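Local coordinates for protein endo-1,4-beta-xylanase (Pseudoalteromonas haloplanktis, PDB 1H14) that hydrolyses internal beta-1,4-xylosidic linkages of xylan as a cold-adapted family 8 glycoside hydrolase, and may also cleave related beta-1,4-glucans, at residues R76-S81 against A142-E147; F208-A213 against Y224-A229. The protein carries 1 engineered substitution. All blocks are in the same frame, centred on the assembly; numbering follows the deposited sequence.

Contact 1: R76-S81 against A142-E147; sequences RTEGQS and APNGEE. Engineered in segment 142-147: Asn-144 (natural residue Asp).
Glu-78 and Gly-145 bring their CA atoms to 4.4 Å of each other where segments 77-81 and 143-147, the first turns of helices 77-89 and 143-160, run nearly parallel with axes 7.8 Å apart at 18°. Gly-145 is what permits so close an approach, since a CB at this position would fall 2.8 Å from Thr-77 OG1. One turn further on, Ser-81 sets its CB 3.3 Å from Gly-145 O. Its OG lies between the backbone N and the carbonyl carbon (chi1 69°), turned back to its own helix, where Thr-77 O and Glu-78 O both stand 3.0 Å from it and compete for one proton. Thr-77 OG1 points across the interface and reaches water 1 at 2.8 Å. That water accepts from Ala-142 N at 2.9 Å and donates to Glu-146 OE1 at 2.7 Å, joining both helix starts through one solvent molecule, while Glu-146 OE2 takes a bond from Tyr-122 N. Beside the glycine, the side chains of Glu-78 and Asn-144, an engineered replacement of the natural aspartate, cross obliquely, carboxylate and amide planes 74° apart. Glu-78 is held elsewhere, OE1 in a salt bridge to Arg-284 and OE2 by the hydroxyl of Tyr-380. The interface is thus a glycine-mediated helix packing in which backbone lies against backbone. The threonine hydroxyl and Glu-146 OE1 meet at the water, whereas the Glu-78 carboxylate finds its partners beyond the two segments, and this external grip is likely to fix its direction.

Contact 2: F208-A213 against Y224-A229; sequences FYDYFA and YWRQVA
Hydrophobic and aromatic packing accounts for most of the meeting of Tyr-209, Phe-212 and Ala-213 with Trp-225, Val-228 and Ala-229, on two helical segments that run antiparallel (168°) with axes 7.6 Å apart. Phe-212 turns its edge to the face of the Trp-225 indole in a T-shaped stack, ring planes at 82° and centroids 5.2 Å apart for the six-membered ring, while Phe-212 CB makes a CH-pi contact over the five-membered ring. The opposite indole face is covered by Tyr-224, and Leu-176 and Ile-179 of helix 168-182 also pack on Trp-225. A second CH-pi contact sets Val-228 CG1 over the Tyr-209 ring, 3.7 Å from its centroid. Small residues close the rest: the CB atoms of Ala-213 and Trp-225 are 3.8 Å apart, and Ala-229 CB sits against Tyr-209 CB.

The ionic part lies along one flank. Arg-226 leaves its helix with CG anti to the backbone N (chi1 -174°), then bends twice so that NH2 comes back to Asp-210. The salt bridge to OD1, nearly straight and 2.9 Å from NH2, arrives on the anti side of the carboxylate, in the guanidinium plane; a weak bond joins NH2 to Asp-210 O at 3.3 Å. Ala-213 CB covers one guanidinium face, and Asp-210 OD2 forms a second salt bridge, to Arg-233. Exchanging Asp-210 for an alanine would probably leave both arginines without their shared counter-charge, Arg-226 then being held chiefly through Asn-214. An aromatic interior with a charge pair at its flank thus joins two successive antiparallel helices.

Both contacts belong to the helical framework of the family 8 fold, an (alpha/alpha)6 barrel, with their centres 18 Å apart. They follow in series: contact 1 joins helices 77-89 and 143-160, and contact 2 then pairs helix 206-215 with its immediate successor, helix 219-243. The centre of contact 1 lies about 8 Å, and that of contact 2 about 17 Å, from the centre of the chain. Helix 143-160 mediates between them: Tyr-209 OH and Glu-147 OE2, 2.7 Å apart, probably share a hydrogen bond, and Phe-212 packs on Phe-151 and Leu-154. Packing thus continues from the first turns of two helices nearer the centre of the chain to an aromatic helix pair further out.

Contact 1: R76-S81 against A142-E147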
ATOM      1  N   ARG A  76       7.275   2.994  11.227  1.00  6.74           N
ATOM      2  CA  ARG A  76       7.017   1.730  10.512  1.00  6.49           C
ATOM      3  C   ARG A  76       7.532   1.737   9.103  1.00  5.80           C
ATOM      4  O   ARG A  76       7.573   2.751   8.408  1.00  7.48           O
ATOM      5  CB  ARG A  76       5.503   1.488  10.511  1.00  7.75           C
ATOM      6  CG  ARG A  76       4.932   1.251  11.924  1.00  8.34           C
ATOM      7  CD  ARG A  76       3.397   1.105  12.006  1.00 10.02           C
ATOM      8  NE  ARG A  76       3.038   1.091  13.405  1.00  9.36           N
ATOM      9  CZ  ARG A  76       2.121   0.288  13.989  1.00 14.06           C
ATOM     10  NH1 ARG A  76       1.251  -0.360  13.224  1.00 12.78           N
ATOM     11  NH2 ARG A  76       1.961   0.393  15.288  1.00 13.57           N
ATOM     12  N   THR A  77       7.917   0.590   8.642  1.00  6.30           N
ATOM     13  CA  THR A  77       8.354   0.458   7.266  1.00  6.79           C
ATOM     14  C   THR A  77       7.256   0.697   6.238  1.00  6.38           C
ATOM     15  O   THR A  77       7.527   1.239   5.165  1.00  6.48           O
ATOM     16  CB  THR A  77       9.056  -0.843   7.013  1.00  6.66           C
ATOM     17  OG1 THR A  77       8.233  -1.960   7.386  1.00  7.82           O
ATOM     18  CG2 THR A  77      10.379  -0.955   7.721  1.00  6.68           C
ATOM     19  N   GLU A  78       6.047   0.297   6.516  1.00  6.21           N
ATOM     20  CA  GLU A  78       4.956   0.594   5.636  1.00  7.80           C
ATOM     21  C   GLU A  78       4.809   2.077   5.346  1.00  7.61           C
ATOM     22  O   GLU A  78       4.832   2.553   4.237  1.00  7.54           O
ATOM     23  CB  GLU A  78       3.679   0.016   6.222  1.00  9.70           C
ATOM     24  CG  GLU A  78       2.237   0.546   5.986  1.00 17.41           C
ATOM     25  CD  GLU A  78       1.189   0.078   7.044  1.00 22.84           C
ATOM     26  OE1 GLU A  78       0.590  -0.952   6.731  1.00 23.41           O
ATOM     27  OE2 GLU A  78       1.128   0.686   8.218  1.00 22.21           O
ATOM     28  N   GLY A  79       4.719   2.868   6.410  1.00  7.04           N
ATOM     29  CA  GLY A  79       4.571   4.297   6.185  1.00  6.93           C
ATOM     30  C   GLY A  79       5.756   4.935   5.521  1.00  6.18           C
ATOM     31  O   GLY A  79       5.607   5.854   4.730  1.00  6.83           O
ATOM     32  N   GLN A  80       6.949   4.481   5.903  1.00  6.29           N
ATOM     33  CA  GLN A  80       8.167   5.016   5.356  1.00  5.88           C
ATOM     34  C   GLN A  80       8.221   4.802   3.828  1.00  7.14           C
ATOM     35  O   GLN A  80       8.533   5.720   3.034  1.00  6.49           O
ATOM     36  CB  GLN A  80       9.373   4.362   6.049  1.00  6.58           C
ATOM     37  CG  GLN A  80      10.678   5.054   5.839  1.00  6.28           C
ATOM     38  CD  GLN A  80      10.911   6.265   6.725  1.00  7.55           C
ATOM     39  OE1 GLN A  80      12.022   6.924   6.677  1.00  9.10           O
ATOM     40  NE2 GLN A  80       9.971   6.610   7.481  1.00  4.91           N
ATOM     41  N   SER A  81       7.883   3.573   3.426  1.00  6.10           N
ATOM     42  CA  SER A  81       7.969   3.196   2.033  1.00  5.91           C
ATOM     43  C   SER A  81       6.838   3.870   1.223  1.00  6.88           C
ATOM     44  O   SER A  81       7.032   4.280   0.081  1.00  6.54           O
ATOM     45  CB  SER A  81       7.914   1.644   1.943  1.00  6.59           C
ATOM     46  OG  SER A  81       6.595   1.164   2.309  1.00  7.77           O
ATOM     47  N   ALA A 142       7.808  -6.332   7.764  1.00  7.66           N
ATOM     48  CA  ALA A 142       6.425  -6.175   7.264  1.00  8.61           C
ATOM     49  C   ALA A 142       6.630  -6.099   5.746  1.00  7.31           C
ATOM     50  O   ALA A 142       6.937  -5.028   5.203  1.00  7.58           O
ATOM     51  CB  ALA A 142       5.730  -4.921   7.767  1.00  9.17           C
ATOM     52  N   PRO A 143       6.497  -7.264   5.070  1.00  7.57           N
ATOM     53  CA  PRO A 143       6.961  -7.305   3.661  1.00  8.98           C
ATOM     54  C   PRO A 143       6.313  -6.326   2.703  1.00  7.60           C
ATOM     55  O   PRO A 143       6.933  -6.059   1.630  1.00  8.11           O
ATOM     56  CB  PRO A 143       6.757  -8.764   3.253  1.00  8.81           C
ATOM     57  CG  PRO A 143       6.918  -9.451   4.561  1.00  9.87           C
ATOM     58  CD  PRO A 143       6.243  -8.610   5.615  1.00  7.45           C
ATOM     59  N   ASN A 144       5.126  -5.804   2.984  1.00  7.49           N
ATOM     60  CA  ASN A 144       4.617  -4.743   2.142  1.00  8.56           C
ATOM     61  C   ASN A 144       5.507  -3.508   2.105  1.00  7.83           C
ATOM     62  O   ASN A 144       5.550  -2.785   1.119  1.00  8.03           O
ATOM     63  CB  ASN A 144       3.227  -4.338   2.635  1.00  9.39           C
ATOM     64  CG  ASN A 144       3.146  -4.140   4.207  1.00 14.63           C
ATOM     65  OD1 ASN A 144       3.639  -5.029   5.094  1.00 19.70           O
ATOM     66  ND2 ASN A 144       2.373  -3.125   4.597  1.00 29.11           N
ATOM     67  N   GLY A 145       6.275  -3.319   3.174  1.00  7.41           N
ATOM     68  CA  GLY A 145       7.250  -2.239   3.193  1.00  6.95           C
ATOM     69  C   GLY A 145       8.376  -2.472   2.163  1.00  6.25           C
ATOM     70  O   GLY A 145       8.618  -1.580   1.395  1.00  5.42           O
ATOM     71  N   GLU A 146       9.048  -3.617   2.223  1.00  6.47           N
ATOM     72  CA  GLU A 146      10.066  -3.891   1.290  1.00  7.23           C
ATOM     73  C   GLU A 146       9.549  -3.814  -0.171  1.00  6.96           C
ATOM     74  O   GLU A 146      10.261  -3.294  -1.022  1.00  6.66           O
ATOM     75  CB  GLU A 146      10.714  -5.302   1.549  1.00  7.97           C
ATOM     76  CG  GLU A 146      11.712  -5.369   2.713  1.00  7.24           C
ATOM     77  CD  GLU A 146      11.099  -5.505   4.097  1.00  7.89           C
ATOM     78  OE1 GLU A 146       9.850  -5.320   4.270  1.00  7.73           O
ATOM     79  OE2 GLU A 146      11.814  -5.989   4.954  1.00  7.18           O
ATOM     80  N   GLU A 147       8.315  -4.264  -0.419  1.00  7.55           N
ATOM     81  CA  GLU A 147       7.788  -4.206  -1.756  1.00  7.15           C
ATOM     82  C   GLU A 147       7.725  -2.761  -2.237  1.00  6.94           C
ATOM     83  O   GLU A 147       8.118  -2.420  -3.375  1.00  6.74           O
ATOM     84  CB  GLU A 147       6.389  -4.827  -1.881  1.00  8.56           C
ATOM     85  CG  GLU A 147       6.340  -6.271  -1.578  1.00 12.08           C
ATOM     86  CD  GLU A 147       4.914  -6.825  -1.782  1.00 14.50           C
ATOM     87  OE1 GLU A 147       3.903  -6.265  -1.129  1.00 14.34           O
ATOM     88  OE2 GLU A 147       4.855  -7.819  -2.546  1.00 13.31           O
TER
HETATM   89  O   HOH W   1       9.528  -4.299   6.704  1.00  7.32           O

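Contact 2: F208-A213 against Y224-A229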
ATOM      1  N   PHE A 208       3.143  -4.155  -9.641  1.00  6.59           N
ATOM      2  CA  PHE A 208       4.507  -3.878  -9.215  1.00  6.53           C
ATOM      3  C   PHE A 208       5.392  -4.982  -9.666  1.00  7.24           C
ATOM      4  O   PHE A 208       6.547  -4.711 -10.001  1.00  7.16           O
ATOM      5  CB  PHE A 208       4.576  -3.787  -7.685  1.00  7.05           C
ATOM      6  CG  PHE A 208       4.112  -2.467  -7.089  1.00  7.38           C
ATOM      7  CD1 PHE A 208       3.358  -1.540  -7.775  1.00  7.40           C
ATOM      8  CD2 PHE A 208       4.373  -2.257  -5.735  1.00  7.07           C
ATOM      9  CE1 PHE A 208       2.956  -0.368  -7.134  1.00  7.41           C
ATOM     10  CE2 PHE A 208       3.973  -1.130  -5.104  1.00  7.98           C
ATOM     11  CZ  PHE A 208       3.256  -0.172  -5.799  1.00  6.82           C
ATOM     12  N   TYR A 209       4.984  -6.244  -9.596  1.00  6.51           N
ATOM     13  CA  TYR A 209       5.878  -7.357  -9.936  1.00  6.21           C
ATOM     14  C   TYR A 209       6.170  -7.311 -11.436  1.00  6.30           C
ATOM     15  O   TYR A 209       7.303  -7.622 -11.858  1.00  7.20           O
ATOM     16  CB  TYR A 209       5.250  -8.656  -9.511  1.00  6.85           C
ATOM     17  CG  TYR A 209       4.747  -8.706  -8.068  1.00  7.34           C
ATOM     18  CD1 TYR A 209       5.463  -8.192  -7.051  1.00  8.72           C
ATOM     19  CD2 TYR A 209       3.495  -9.133  -7.845  1.00  7.85           C
ATOM     20  CE1 TYR A 209       4.949  -8.189  -5.791  1.00 12.02           C
ATOM     21  CE2 TYR A 209       2.971  -9.202  -6.631  1.00  9.18           C
ATOM     22  CZ  TYR A 209       3.635  -8.683  -5.610  1.00 10.80           C
ATOM     23  OH  TYR A 209       3.055  -8.683  -4.345  1.00 12.56           O
ATOM     24  N   ASP A 210       5.169  -6.941 -12.224  1.00  7.17           N
ATOM     25  CA  ASP A 210       5.437  -6.753 -13.672  1.00  7.60           C
ATOM     26  C   ASP A 210       6.430  -5.642 -13.926  1.00  7.70           C
ATOM     27  O   ASP A 210       7.294  -5.771 -14.797  1.00  9.55           O
ATOM     28  CB  ASP A 210       4.153  -6.439 -14.423  1.00  9.14           C
ATOM     29  CG  ASP A 210       3.342  -7.672 -14.720  1.00 10.68           C
ATOM     30  OD1 ASP A 210       3.907  -8.683 -15.239  1.00 12.10           O
ATOM     31  OD2 ASP A 210       2.128  -7.733 -14.429  1.00 10.82           O
ATOM     32  N   TYR A 211       6.343  -4.545 -13.141  1.00  7.59           N
ATOM     33  CA  TYR A 211       7.273  -3.443 -13.279  1.00  6.69           C
ATOM     34  C   TYR A 211       8.670  -3.940 -12.830  1.00  6.95           C
ATOM     35  O   TYR A 211       9.672  -3.628 -13.496  1.00  8.47           O
ATOM     36  CB  TYR A 211       6.758  -2.316 -12.391  1.00  7.10           C
ATOM     37  CG  TYR A 211       7.697  -1.124 -12.260  1.00  6.43           C
ATOM     38  CD1 TYR A 211       7.860  -0.231 -13.252  1.00  5.82           C
ATOM     39  CD2 TYR A 211       8.356  -0.895 -11.058  1.00  7.24           C
ATOM     40  CE1 TYR A 211       8.697   0.879 -13.148  1.00  7.15           C
ATOM     41  CE2 TYR A 211       9.175   0.204 -10.926  1.00  7.44           C
ATOM     42  CZ  TYR A 211       9.406   1.066 -11.948  1.00  8.54           C
ATOM     43  OH  TYR A 211      10.270   2.094 -11.809  1.00  8.34           O
ATOM     44  N   PHE A 212       8.756  -4.703 -11.766  1.00  6.28           N
ATOM     45  CA  PHE A 212      10.054  -5.283 -11.350  1.00  6.23           C
ATOM     46  C   PHE A 212      10.660  -6.067 -12.531  1.00  7.92           C
ATOM     47  O   PHE A 212      11.856  -5.931 -12.827  1.00  6.97           O
ATOM     48  CB  PHE A 212       9.917  -6.145 -10.136  1.00  6.44           C
ATOM     49  CG  PHE A 212       9.360  -5.442  -8.817  1.00  6.51           C
ATOM     50  CD1 PHE A 212       9.410  -4.136  -8.660  1.00  7.88           C
ATOM     51  CD2 PHE A 212       8.917  -6.223  -7.789  1.00  7.04           C
ATOM     52  CE1 PHE A 212       8.972  -3.548  -7.444  1.00  7.76           C
ATOM     53  CE2 PHE A 212       8.469  -5.662  -6.611  1.00  7.90           C
ATOM     54  CZ  PHE A 212       8.470  -4.300  -6.470  1.00  7.60           C
ATOM     55  N   ALA A 213       9.887  -6.941 -13.136  1.00  7.46           N
ATOM     56  CA  ALA A 213      10.414  -7.813 -14.205  1.00  6.81           C
ATOM     57  C   ALA A 213      10.995  -6.932 -15.330  1.00  9.41           C
ATOM     58  O   ALA A 213      12.010  -7.327 -15.949  1.00 10.03           O
ATOM     59  CB  ALA A 213       9.262  -8.619 -14.786  1.00  7.70           C
ATOM     60  N   TYR A 224      11.332 -14.630 -13.325  1.00  7.87           N
ATOM     61  CA  TYR A 224      10.905 -14.792 -11.893  1.00  8.44           C
ATOM     62  C   TYR A 224       9.807 -13.784 -11.552  1.00  7.82           C
ATOM     63  O   TYR A 224       8.759 -14.163 -11.032  1.00  8.12           O
ATOM     64  CB  TYR A 224      12.111 -14.607 -10.964  1.00  8.36           C
ATOM     65  CG  TYR A 224      11.741 -14.713  -9.477  1.00  7.58           C
ATOM     66  CD1 TYR A 224      11.631 -15.904  -8.871  1.00  8.23           C
ATOM     67  CD2 TYR A 224      11.396 -13.567  -8.790  1.00  8.61           C
ATOM     68  CE1 TYR A 224      11.201 -16.001  -7.527  1.00  9.03           C
ATOM     69  CE2 TYR A 224      10.984 -13.635  -7.491  1.00  8.05           C
ATOM     70  CZ  TYR A 224      10.927 -14.801  -6.845  1.00  7.35           C
ATOM     71  OH  TYR A 224      10.485 -14.888  -5.539  1.00 10.02           O
ATOM     72  N   TRP A 225      10.036 -12.514 -11.860  1.00  7.93           N
ATOM     73  CA  TRP A 225       9.071 -11.477 -11.401  1.00  6.37           C
ATOM     74  C   TRP A 225       7.801 -11.515 -12.209  1.00  8.65           C
ATOM     75  O   TRP A 225       6.714 -11.210 -11.709  1.00  8.10           O
ATOM     76  CB  TRP A 225       9.718 -10.124 -11.367  1.00  6.82           C
ATOM     77  CG  TRP A 225      10.658  -9.991 -10.206  1.00  6.59           C
ATOM     78  CD1 TRP A 225      12.021  -9.859 -10.256  1.00  9.05           C
ATOM     79  CD2 TRP A 225      10.317  -9.932  -8.824  1.00  7.17           C
ATOM     80  NE1 TRP A 225      12.516  -9.776  -8.991  1.00  9.13           N
ATOM     81  CE2 TRP A 225      11.481  -9.827  -8.094  1.00  7.96           C
ATOM     82  CE3 TRP A 225       9.128  -9.980  -8.148  1.00  8.32           C
ATOM     83  CZ2 TRP A 225      11.489  -9.780  -6.701  1.00  9.32           C
ATOM     84  CZ3 TRP A 225       9.141  -9.975  -6.768  1.00  7.86           C
ATOM     85  CH2 TRP A 225      10.299  -9.869  -6.062  1.00  8.30           C
ATOM     86  N   ARG A 226       7.851 -11.914 -13.510  1.00  8.85           N
ATOM     87  CA  ARG A 226       6.612 -12.050 -14.265  1.00  8.09           C
ATOM     88  C   ARG A 226       5.842 -13.177 -13.720  1.00  8.28           C
ATOM     89  O   ARG A 226       4.589 -13.088 -13.680  1.00  8.06           O
ATOM     90  CB  ARG A 226       6.976 -12.339 -15.713  1.00 10.12           C
ATOM     91  CG  ARG A 226       5.845 -12.380 -16.697  1.00 17.28           C
ATOM     92  CD  ARG A 226       5.371 -10.932 -17.138  1.00 24.13           C
ATOM     93  NE  ARG A 226       6.423 -10.263 -17.908  1.00 24.89           N
ATOM     94  CZ  ARG A 226       6.817  -9.021 -17.771  1.00 24.94           C
ATOM     95  NH1 ARG A 226       7.802  -8.629 -18.549  1.00 21.94           N
ATOM     96  NH2 ARG A 226       6.257  -8.163 -16.858  1.00 21.30           N
ATOM     97  N   GLN A 227       6.439 -14.268 -13.303  1.00  7.19           N
ATOM     98  CA  GLN A 227       5.757 -15.397 -12.665  1.00  7.43           C
ATOM     99  C   GLN A 227       5.106 -14.944 -11.315  1.00  7.82           C
ATOM    100  O   GLN A 227       3.991 -15.378 -10.995  1.00  9.29           O
ATOM    101  CB  GLN A 227       6.708 -16.509 -12.446  1.00  8.59           C
ATOM    102  CG  GLN A 227       7.129 -17.217 -13.768  1.00  7.86           C
ATOM    103  CD  GLN A 227       8.495 -17.872 -13.666  1.00  7.38           C
ATOM    104  OE1 GLN A 227       8.966 -18.226 -12.610  1.00  9.85           O
ATOM    105  NE2 GLN A 227       9.058 -18.160 -14.866  1.00  8.81           N
ATOM    106  N   VAL A 228       5.835 -14.170 -10.529  1.00  7.95           N
ATOM    107  CA  VAL A 228       5.264 -13.609  -9.284  1.00  7.26           C
ATOM    108  C   VAL A 228       4.002 -12.856  -9.650  1.00  6.66           C
ATOM    109  O   VAL A 228       2.988 -12.942  -8.959  1.00  7.65           O
ATOM    110  CB  VAL A 228       6.271 -12.794  -8.566  1.00  6.69           C
ATOM    111  CG1 VAL A 228       5.674 -12.039  -7.353  1.00  6.66           C
ATOM    112  CG2 VAL A 228       7.429 -13.607  -8.010  1.00  7.77           C
ATOM    113  N   ALA A 229       4.037 -12.023 -10.678  1.00  6.61           N
ATOM    114  CA  ALA A 229       2.878 -11.236 -11.050  1.00  6.90           C
ATOM    115  C   ALA A 229       1.682 -12.109 -11.402  1.00  8.30           C
ATOM    116  O   ALA A 229       0.571 -11.887 -10.924  1.00  8.98           O
ATOM    117  CB  ALA A 229       3.203 -10.319 -12.183  1.00  8.07           C
TER